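Local structure of taurine:2-oxoglutarate aminotransferase (Bifidobacterium kashiwanohense PV20-2, 6JIX) at the interface of chains A and B. The protein catalyses transfer of the amino group of taurine to 2-oxoglutarate, forming glutamate, with pyridoxal 5'-phosphate as cofactor. Numbering follows the deposited sequence. Chains: chain A/B, taurine:2-oxoglutarate aminotransferase.

The interface of chains A and B. Residues chain A 33, 36, 41, 55, 63, 408; chain B 79, 81-83, 86.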
# COMPACT_ATOMS: atom_id res chain seq x y z
N ILE A 33 6.94 -22.94 0.93
CA ILE A 33 6.18 -23.15 2.15
C ILE A 33 4.76 -23.57 1.78
O ILE A 33 4.10 -22.90 0.97
CB ILE A 33 6.17 -21.90 3.04
CG1 ILE A 33 7.59 -21.63 3.54
CG2 ILE A 33 5.26 -22.08 4.23
CD1 ILE A 33 8.15 -22.71 4.44
N ALA A 36 0.99 -23.21 7.20
CA ALA A 36 1.38 -22.58 8.45
C ALA A 36 0.28 -22.77 9.48
O ALA A 36 -0.91 -22.84 9.12
CB ALA A 36 1.66 -21.07 8.29
N PHE A 41 5.54 -23.18 10.51
CA PHE A 41 5.19 -23.37 9.11
C PHE A 41 6.06 -24.49 8.57
O PHE A 41 7.04 -24.90 9.21
CB PHE A 41 5.30 -22.07 8.29
CG PHE A 41 6.64 -21.42 8.33
CD1 PHE A 41 7.66 -21.83 7.47
CD2 PHE A 41 6.89 -20.36 9.19
CE1 PHE A 41 8.90 -21.20 7.48
CE2 PHE A 41 8.12 -19.73 9.21
CZ PHE A 41 9.13 -20.15 8.35
N LEU A 55 7.44 -14.06 11.34
CA LEU A 55 7.68 -13.68 9.94
C LEU A 55 8.42 -12.33 9.90
O LEU A 55 9.63 -12.29 10.16
CB LEU A 55 6.38 -13.66 9.14
CG LEU A 55 5.73 -15.04 8.95
CD1 LEU A 55 4.59 -14.96 7.93
CD2 LEU A 55 6.78 -16.06 8.53
N HIS A 63 -0.16 -18.27 13.35
CA HIS A 63 -0.73 -18.50 12.03
C HIS A 63 -2.04 -19.28 12.13
O HIS A 63 -2.23 -20.12 13.02
CB HIS A 63 0.27 -19.24 11.15
CG HIS A 63 1.58 -18.51 11.01
ND1 HIS A 63 1.72 -17.38 10.23
CD2 HIS A 63 2.79 -18.73 11.58
CE1 HIS A 63 2.97 -16.96 10.30
NE2 HIS A 63 3.64 -17.76 11.11
N SER A 408 13.57 -20.20 12.96
CA SER A 408 13.46 -19.27 11.85
C SER A 408 13.37 -17.84 12.37
O SER A 408 12.41 -17.49 13.07
CB SER A 408 12.24 -19.60 10.98
OG SER A 408 11.71 -18.42 10.38
N MET B 79 -3.32 -21.05 4.66
CA MET B 79 -2.26 -20.13 5.05
C MET B 79 -2.62 -18.73 4.59
O MET B 79 -2.57 -18.45 3.38
CB MET B 79 -0.94 -20.57 4.44
CG MET B 79 0.27 -20.01 5.08
SD MET B 79 1.72 -20.77 4.30
CE MET B 79 1.16 -20.90 2.60
N PHE B 81 -1.11 -15.83 5.16
CA PHE B 81 0.04 -15.05 4.74
C PHE B 81 1.30 -15.86 4.97
O PHE B 81 1.41 -16.56 5.99
CB PHE B 81 0.13 -13.71 5.51
CG PHE B 81 1.34 -12.88 5.17
CD1 PHE B 81 1.51 -12.34 3.89
CD2 PHE B 81 2.32 -12.63 6.13
CE1 PHE B 81 2.65 -11.56 3.58
CE2 PHE B 81 3.45 -11.86 5.84
CZ PHE B 81 3.62 -11.33 4.57
N MET B 82 2.22 -15.78 4.02
CA MET B 82 3.58 -16.26 4.24
C MET B 82 4.53 -15.24 3.64
O MET B 82 4.26 -14.64 2.60
CB MET B 82 3.80 -17.66 3.66
CG MET B 82 5.18 -18.24 3.99
SD MET B 82 5.61 -18.30 5.76
CE MET B 82 4.19 -19.18 6.42
N ALA B 83 5.69 -15.07 4.30
CA ALA B 83 6.54 -13.90 4.07
C ALA B 83 7.11 -13.89 2.67
O ALA B 83 7.20 -14.92 2.00
CB ALA B 83 7.67 -13.86 5.10
N TYR B 86 9.64 -16.57 1.01
CA TYR B 86 9.27 -17.94 0.67
C TYR B 86 8.36 -17.97 -0.53
O TYR B 86 7.54 -17.07 -0.73
CB TYR B 86 8.58 -18.64 1.86
CG TYR B 86 9.38 -18.50 3.14
CD1 TYR B 86 10.51 -19.28 3.36
CD2 TYR B 86 9.02 -17.56 4.10
CE1 TYR B 86 11.26 -19.14 4.52
CE2 TYR B 86 9.76 -17.42 5.25
CZ TYR B 86 10.88 -18.20 5.46
OH TYR B 86 11.60 -18.05 6.61
O HOH W 1 0.23 -16.31 8.47
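B:Met82 pushes its thioether into an apolar pocket of chain A lined by A:Ile33, A:Ala36, A:Phe41 and A:Leu55. Its CG lies anti to the backbone N (chi1 -175°), and bends at the next two torsions turn the terminal methyl toward A:Phe41, where CE meets CB at 3.6 Å. The same methyl touches A:Ala36 CB at 3.7 Å, while the sulfur sits over the rim of one face of the A:Phe41 ring and meets A:Leu55 CD2 at 3.8 Å. On one flank B:Met79 lays CG against A:Ala36 CB. On another, B:Tyr86 CB lies 3.6 Å from A:Ile33 CG1, which also touches the near ring carbons, and the CE1/CZ edge of A:Phe41 leans over the rim of one face of the tyrosine ring, the planes inclined at 55°. An alanine in place of B:Tyr86 would take the ring from A:Ile33 CG1 and the A:Phe41 edge, probably opening a gap between them. Toward A:His63 the contact is looser and no direct polar bond crosses: ND1 stays 4.3 Å from B:Phe81 O, and a water in the imidazole plane, 2.5 Å from ND1 and 2.8 Å from that O, bridges the chains. B:Phe81 CD2 meets A:Leu55 CD1 above the ring plane, outside the rim, as the side chains pass in opposite directions. Within the two-fold homodimer interface usual in class-III aminotransferases, strands 33-37 and 40-43 and helix 54-57 of chain A meet the chain B segment following helix 66-78, whose B:Tyr86 also belongs to a glutamate-binding site.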